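Local coordinates for sulfotransferase (Mycobacterium tuberculosis, PDB 2ZQ5), which probably transfers a sulfonate group from a nucleotide donor to an acceptor molecule, at residues Arg7-His17 with Ser58-Leu69. Residues are numbered along the deposited sequence; the frame is centred on the assembly and turned at random.
Sequences RKDVATVDELH and SKMNRFFLRGAL
L16 and L69 mark the tightly packed part of this contact, where the first turn of helix 13-24 rests on helix 55-81: L16 CB lies 3.8 Å from L69 CD1, and L16 CD1 lies 3.9 Å from L65 CB. L16 CD2 meets the backbone, 3.9 Å from R62 O. The same L69 methyl, CD1, makes a CH-pi contact over one face of H17, 3.9 Å from the ring centroid and 14° off its normal. H17 is held by ND1, which donates to V13 O 2.8 Å away in the ring plane, and by a hydrogen bond between NE2 and Y36 OH. Toward the N-terminus, V10 packs CG1, anti to the backbone N, 3.7 Å from R62 CA. Buried S58 sits close under the chain, its CB 3.0 Å from K8 O and its OG hydrogen-bonded to V55 O. A kink about the CG-CD bond of R62 brings NH1 to a lone pair of V10 O at 3.0 Å, nearly straight at 166°. Looser are the exposed side chains of R7, K8 and D9, whose CB atoms start off away from the helix. The short helix segments cross at -65°, and helix 36-50 packs against both helices, through L44 on V13 and L65, about 20 Å from the chain centre.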
ATOM      1  N   ARG A   7     -28.165   7.551   3.002  1.00 31.27           N
ATOM      2  CA  ARG A   7     -27.837   8.898   2.458  1.00 28.92           C
ATOM      3  C   ARG A   7     -26.352   9.012   2.122  1.00 27.45           C
ATOM      4  O   ARG A   7     -25.719   8.026   1.743  1.00 26.38           O
ATOM      5  CB  ARG A   7     -28.238   9.992   3.457  1.00 29.91           C
ATOM      6  CG  ARG A   7     -27.488   9.977   4.785  1.00 31.83           C
ATOM      7  CD  ARG A   7     -27.647   8.656   5.517  1.00 35.83           C
ATOM      8  NE  ARG A   7     -27.620   8.830   6.966  1.00 38.92           N
ATOM      9  CZ  ARG A   7     -28.542   9.496   7.652  1.00 40.86           C
ATOM     10  NH1 ARG A   7     -29.566  10.056   7.020  1.00 42.83           N
ATOM     11  NH2 ARG A   7     -28.446   9.600   8.970  1.00 41.45           N
ATOM     12  N   LYS A   8     -25.799  10.214   2.262  1.00 25.24           N
ATOM     13  CA  LYS A   8     -24.391  10.435   1.956  1.00 23.37           C
ATOM     14  C   LYS A   8     -23.453  10.155   3.124  1.00 23.58           C
ATOM     15  O   LYS A   8     -22.237  10.259   2.985  1.00 22.76           O
ATOM     16  CB  LYS A   8     -24.182  11.862   1.444  1.00 22.40           C
ATOM     17  CG  LYS A   8     -24.824  12.114   0.086  1.00 22.05           C
ATOM     18  CD  LYS A   8     -24.490  13.493  -0.453  1.00 20.25           C
ATOM     19  CE  LYS A   8     -25.068  14.590   0.424  1.00 21.33           C
ATOM     20  NZ  LYS A   8     -24.796  15.933  -0.153  1.00 18.92           N
ATOM     21  N   ASP A   9     -24.018   9.804   4.275  1.00 22.10           N
ATOM     22  CA  ASP A   9     -23.206   9.482   5.443  1.00 21.85           C
ATOM     23  C   ASP A   9     -22.515   8.149   5.189  1.00 20.10           C
ATOM     24  O   ASP A   9     -23.054   7.290   4.489  1.00 20.02           O
ATOM     25  CB  ASP A   9     -24.083   9.367   6.691  1.00 24.95           C
ATOM     26  CG  ASP A   9     -24.275  10.695   7.396  1.00 27.39           C
ATOM     27  OD1 ASP A   9     -24.615  11.691   6.727  1.00 29.54           O
ATOM     28  OD2 ASP A   9     -24.090  10.735   8.630  1.00 31.29           O
ATOM     29  N   VAL A  10     -21.320   7.978   5.745  1.00 17.20           N
ATOM     30  CA  VAL A  10     -20.588   6.732   5.571  1.00 16.76           C
ATOM     31  C   VAL A  10     -21.116   5.707   6.573  1.00 15.36           C
ATOM     32  O   VAL A  10     -21.785   4.750   6.188  1.00 16.57           O
ATOM     33  CB  VAL A  10     -19.070   6.936   5.781  1.00 14.40           C
ATOM     34  CG1 VAL A  10     -18.332   5.622   5.573  1.00 14.52           C
ATOM     35  CG2 VAL A  10     -18.551   7.986   4.805  1.00 14.88           C
ATOM     36  N   ALA A  11     -20.822   5.927   7.854  1.00 14.23           N
ATOM     37  CA  ALA A  11     -21.263   5.043   8.931  1.00 14.54           C
ATOM     38  C   ALA A  11     -20.592   5.449  10.238  1.00 14.97           C
ATOM     39  O   ALA A  11     -19.683   6.274  10.243  1.00 14.67           O
ATOM     40  CB  ALA A  11     -20.913   3.592   8.602  1.00 16.42           C
ATOM     41  N   THR A  12     -21.053   4.875  11.345  1.00 13.37           N
ATOM     42  CA  THR A  12     -20.464   5.164  12.649  1.00 13.37           C
ATOM     43  C   THR A  12     -19.453   4.062  12.948  1.00 12.58           C
ATOM     44  O   THR A  12     -19.438   3.032  12.275  1.00 13.56           O
ATOM     45  CB  THR A  12     -21.521   5.163  13.769  1.00 14.12           C
ATOM     46  OG1 THR A  12     -22.041   3.837  13.932  1.00 16.16           O
ATOM     47  CG2 THR A  12     -22.659   6.108  13.429  1.00 14.86           C
ATOM     48  N   VAL A  13     -18.607   4.282  13.947  1.00 13.60           N
ATOM     49  CA  VAL A  13     -17.610   3.286  14.318  1.00 12.63           C
ATOM     50  C   VAL A  13     -18.287   1.987  14.754  1.00 13.34           C
ATOM     51  O   VAL A  13     -17.864   0.900  14.356  1.00 12.02           O
ATOM     52  CB  VAL A  13     -16.705   3.800  15.457  1.00 13.10           C
ATOM     53  CG1 VAL A  13     -15.725   2.714  15.879  1.00 14.28           C
ATOM     54  CG2 VAL A  13     -15.947   5.038  14.992  1.00 14.91           C
ATOM     55  N   ASP A  14     -19.339   2.099  15.562  1.00 14.28           N
ATOM     56  CA  ASP A  14     -20.059   0.913  16.022  1.00 14.59           C
ATOM     57  C   ASP A  14     -20.690   0.171  14.849  1.00 13.42           C
ATOM     58  O   ASP A  14     -20.627  -1.057  14.775  1.00 13.83           O
ATOM     59  CB  ASP A  14     -21.157   1.282  17.025  1.00 16.84           C
ATOM     60  CG  ASP A  14     -20.604   1.747  18.357  1.00 20.36           C
ATOM     61  OD1 ASP A  14     -19.533   1.253  18.765  1.00 21.10           O
ATOM     62  OD2 ASP A  14     -21.251   2.597  19.007  1.00 24.84           O
ATOM     63  N   GLU A  15     -21.300   0.917  13.933  1.00 12.79           N
ATOM     64  CA  GLU A  15     -21.937   0.309  12.770  1.00 11.50           C
ATOM     65  C   GLU A  15     -20.939  -0.465  11.918  1.00 10.92           C
ATOM     66  O   GLU A  15     -21.246  -1.551  11.434  1.00 11.48           O
ATOM     67  CB  GLU A  15     -22.628   1.376  11.914  1.00 14.29           C
ATOM     68  CG  GLU A  15     -23.806   2.049  12.603  1.00 16.06           C
ATOM     69  CD  GLU A  15     -24.488   3.073  11.719  1.00 19.35           C
ATOM     70  OE1 GLU A  15     -23.799   3.683  10.875  1.00 18.31           O
ATOM     71  OE2 GLU A  15     -25.710   3.280  11.874  1.00 20.54           O
ATOM     72  N   LEU A  16     -19.746   0.090  11.733  1.00 11.63           N
ATOM     73  CA  LEU A  16     -18.728  -0.583  10.936  1.00 11.21           C
ATOM     74  C   LEU A  16     -18.281  -1.891  11.585  1.00 10.41           C
ATOM     75  O   LEU A  16     -18.106  -2.894  10.898  1.00  9.65           O
ATOM     76  CB  LEU A  16     -17.528   0.342  10.717  1.00 11.25           C
ATOM     77  CG  LEU A  16     -17.787   1.490   9.734  1.00 11.65           C
ATOM     78  CD1 LEU A  16     -16.597   2.439   9.726  1.00 11.27           C
ATOM     79  CD2 LEU A  16     -18.035   0.931   8.342  1.00 12.68           C
ATOM     80  N   HIS A  17     -18.097  -1.883  12.903  1.00 10.22           N
ATOM     81  CA  HIS A  17     -17.696  -3.100  13.603  1.00 10.00           C
ATOM     82  C   HIS A  17     -18.814  -4.134  13.474  1.00 11.30           C
ATOM     83  O   HIS A  17     -18.561  -5.306  13.204  1.00 10.56           O
ATOM     84  CB  HIS A  17     -17.418  -2.820  15.086  1.00 11.33           C
ATOM     85  CG  HIS A  17     -16.075  -2.206  15.349  1.00 10.22           C
ATOM     86  ND1 HIS A  17     -15.800  -0.876  15.108  1.00 11.04           N
ATOM     87  CD2 HIS A  17     -14.927  -2.747  15.822  1.00 10.65           C
ATOM     88  CE1 HIS A  17     -14.541  -0.624  15.424  1.00 11.35           C
ATOM     89  NE2 HIS A  17     -13.989  -1.744  15.859  1.00 10.72           N
ATOM     90  N   SER A  58     -20.032   7.581  -0.531  1.00 11.54           N
ATOM     91  CA  SER A  58     -20.263   7.120   0.832  1.00 12.09           C
ATOM     92  C   SER A  58     -20.414   5.601   0.857  1.00 13.21           C
ATOM     93  O   SER A  58     -19.911   4.933   1.764  1.00 12.34           O
ATOM     94  CB  SER A  58     -21.515   7.781   1.411  1.00 14.88           C
ATOM     95  OG  SER A  58     -22.633   7.567   0.570  1.00 21.22           O
ATOM     96  N   LYS A  59     -21.098   5.056  -0.142  1.00 12.09           N
ATOM     97  CA  LYS A  59     -21.293   3.614  -0.221  1.00 12.88           C
ATOM     98  C   LYS A  59     -19.949   2.915  -0.403  1.00 11.87           C
ATOM     99  O   LYS A  59     -19.670   1.906   0.248  1.00 13.37           O
ATOM    100  CB  LYS A  59     -22.218   3.259  -1.391  1.00 14.42           C
ATOM    101  CG  LYS A  59     -22.403   1.761  -1.590  1.00 18.06           C
ATOM    102  CD  LYS A  59     -23.230   1.451  -2.830  1.00 20.89           C
ATOM    103  CE  LYS A  59     -23.350  -0.052  -3.041  1.00 24.57           C
ATOM    104  NZ  LYS A  59     -24.110  -0.393  -4.275  1.00 28.34           N
ATOM    105  N   MET A  60     -19.114   3.463  -1.279  1.00 11.17           N
ATOM    106  CA  MET A  60     -17.807   2.875  -1.543  1.00 10.72           C
ATOM    107  C   MET A  60     -16.901   2.914  -0.320  1.00 10.01           C
ATOM    108  O   MET A  60     -16.283   1.911   0.034  1.00  9.23           O
ATOM    109  CB  MET A  60     -17.123   3.588  -2.713  1.00 12.13           C
ATOM    110  CG  MET A  60     -17.859   3.451  -4.039  1.00 15.04           C
ATOM    111  SD  MET A  60     -18.178   1.728  -4.485  1.00 21.94           S
ATOM    112  CE  MET A  60     -16.554   1.194  -4.928  1.00 20.62           C
ATOM    113  N   ASN A  61     -16.821   4.065   0.336  1.00 10.32           N
ATOM    114  CA  ASN A  61     -15.963   4.154   1.506  1.00 10.16           C
ATOM    115  C   ASN A  61     -16.488   3.326   2.671  1.00 10.87           C
ATOM    116  O   ASN A  61     -15.707   2.833   3.486  1.00 10.52           O
ATOM    117  CB  ASN A  61     -15.753   5.615   1.895  1.00 10.95           C
ATOM    118  CG  ASN A  61     -14.794   6.315   0.958  1.00 13.05           C
ATOM    119  OD1 ASN A  61     -13.632   5.926   0.846  1.00 12.38           O
ATOM    120  ND2 ASN A  61     -15.276   7.343   0.267  1.00 12.15           N
ATOM    121  N   ARG A  62     -17.805   3.162   2.751  1.00 10.20           N
ATOM    122  CA  ARG A  62     -18.379   2.346   3.811  1.00 11.03           C
ATOM    123  C   ARG A  62     -17.890   0.918   3.565  1.00 11.20           C
ATOM    124  O   ARG A  62     -17.516   0.201   4.496  1.00 11.41           O
ATOM    125  CB  ARG A  62     -19.911   2.417   3.763  1.00 12.20           C
ATOM    126  CG  ARG A  62     -20.618   1.519   4.765  1.00 13.20           C
ATOM    127  CD  ARG A  62     -22.102   1.871   4.901  1.00 14.58           C
ATOM    128  NE  ARG A  62     -22.805   1.900   3.618  1.00 18.87           N
ATOM    129  CZ  ARG A  62     -23.178   3.011   2.989  1.00 18.78           C
ATOM    130  NH1 ARG A  62     -22.919   4.201   3.516  1.00 21.58           N
ATOM    131  NH2 ARG A  62     -23.816   2.936   1.829  1.00 21.43           N
ATOM    132  N   PHE A  63     -17.877   0.525   2.295  1.00 10.34           N
ATOM    133  CA  PHE A  63     -17.428  -0.803   1.889  1.00 11.32           C
ATOM    134  C   PHE A  63     -15.943  -0.989   2.212  1.00 11.49           C
ATOM    135  O   PHE A  63     -15.542  -2.015   2.765  1.00 11.35           O
ATOM    136  CB  PHE A  63     -17.651  -0.992   0.386  1.00 13.82           C
ATOM    137  CG  PHE A  63     -17.273  -2.356  -0.121  1.00 15.97           C
ATOM    138  CD1 PHE A  63     -18.117  -3.445   0.074  1.00 18.77           C
ATOM    139  CD2 PHE A  63     -16.072  -2.554  -0.792  1.00 18.15           C
ATOM    140  CE1 PHE A  63     -17.767  -4.715  -0.393  1.00 18.63           C
ATOM    141  CE2 PHE A  63     -15.713  -3.818  -1.261  1.00 19.88           C
ATOM    142  CZ  PHE A  63     -16.564  -4.899  -1.062  1.00 19.34           C
ATOM    143  N   PHE A  64     -15.131   0.010   1.873  1.00 11.66           N
ATOM    144  CA  PHE A  64     -13.697  -0.078   2.126  1.00  9.96           C
ATOM    145  C   PHE A  64     -13.352  -0.138   3.609  1.00  9.49           C
ATOM    146  O   PHE A  64     -12.448  -0.876   4.008  1.00 10.71           O
ATOM    147  CB  PHE A  64     -12.951   1.109   1.504  1.00 10.42           C
ATOM    148  CG  PHE A  64     -13.178   1.275   0.030  1.00 11.43           C
ATOM    149  CD1 PHE A  64     -13.275   0.169  -0.808  1.00 12.77           C
ATOM    150  CD2 PHE A  64     -13.271   2.548  -0.524  1.00 13.14           C
ATOM    151  CE1 PHE A  64     -13.458   0.330  -2.182  1.00 13.65           C
ATOM    152  CE2 PHE A  64     -13.451   2.719  -1.895  1.00 14.19           C
ATOM    153  CZ  PHE A  64     -13.547   1.609  -2.723  1.00 13.30           C
ATOM    154  N   LEU A  65     -14.050   0.645   4.427  1.00  9.21           N
ATOM    155  CA  LEU A  65     -13.769   0.649   5.854  1.00  8.67           C
ATOM    156  C   LEU A  65     -14.233  -0.647   6.505  1.00  9.33           C
ATOM    157  O   LEU A  65     -13.547  -1.185   7.374  1.00  8.41           O
ATOM    158  CB  LEU A  65     -14.407   1.872   6.526  1.00  9.15           C
ATOM    159  CG  LEU A  65     -13.828   3.216   6.057  1.00  9.75           C
ATOM    160  CD1 LEU A  65     -14.512   4.343   6.809  1.00 12.68           C
ATOM    161  CD2 LEU A  65     -12.313   3.257   6.293  1.00 11.08           C
ATOM    162  N   ARG A  66     -15.388  -1.157   6.090  1.00  8.39           N
ATOM    163  CA  ARG A  66     -15.858  -2.420   6.645  1.00  9.19           C
ATOM    164  C   ARG A  66     -14.836  -3.484   6.246  1.00  9.00           C
ATOM    165  O   ARG A  66     -14.509  -4.374   7.034  1.00  9.05           O
ATOM    166  CB  ARG A  66     -17.226  -2.802   6.075  1.00 10.41           C
ATOM    167  CG  ARG A  66     -17.774  -4.087   6.685  1.00 12.21           C
ATOM    168  CD  ARG A  66     -18.999  -4.610   5.946  1.00 13.83           C
ATOM    169  NE  ARG A  66     -18.657  -5.070   4.604  1.00 15.94           N
ATOM    170  CZ  ARG A  66     -19.506  -5.671   3.778  1.00 18.11           C
ATOM    171  NH1 ARG A  66     -20.760  -5.888   4.155  1.00 18.66           N
ATOM    172  NH2 ARG A  66     -19.102  -6.057   2.575  1.00 19.21           N
ATOM    173  N   GLY A  67     -14.329  -3.377   5.019  1.00  7.98           N
ATOM    174  CA  GLY A  67     -13.352  -4.332   4.530  1.00  8.71           C
ATOM    175  C   GLY A  67     -12.082  -4.339   5.357  1.00  7.36           C
ATOM    176  O   GLY A  67     -11.491  -5.392   5.586  1.00  8.32           O
ATOM    177  N   ALA A  68     -11.656  -3.162   5.798  1.00  7.37           N
ATOM    178  CA  ALA A  68     -10.455  -3.051   6.611  1.00  7.39           C
ATOM    179  C   ALA A  68     -10.667  -3.771   7.941  1.00  7.41           C
ATOM    180  O   ALA A  68      -9.772  -4.461   8.430  1.00  7.16           O
ATOM    181  CB  ALA A  68     -10.118  -1.584   6.852  1.00  7.93           C
ATOM    182  N   LEU A  69     -11.853  -3.615   8.521  1.00  7.56           N
ATOM    183  CA  LEU A  69     -12.163  -4.255   9.793  1.00  7.29           C
ATOM    184  C   LEU A  69     -12.342  -5.761   9.642  1.00  7.01           C
ATOM    185  O   LEU A  69     -12.001  -6.522  10.547  1.00  6.60           O
ATOM    186  CB  LEU A  69     -13.414  -3.631  10.420  1.00  6.28           C
ATOM    187  CG  LEU A  69     -13.247  -2.178  10.879  1.00  7.15           C
ATOM    188  CD1 LEU A  69     -14.503  -1.742  11.626  1.00  9.24           C
ATOM    189  CD2 LEU A  69     -12.029  -2.051  11.783  1.00  9.47           C
TER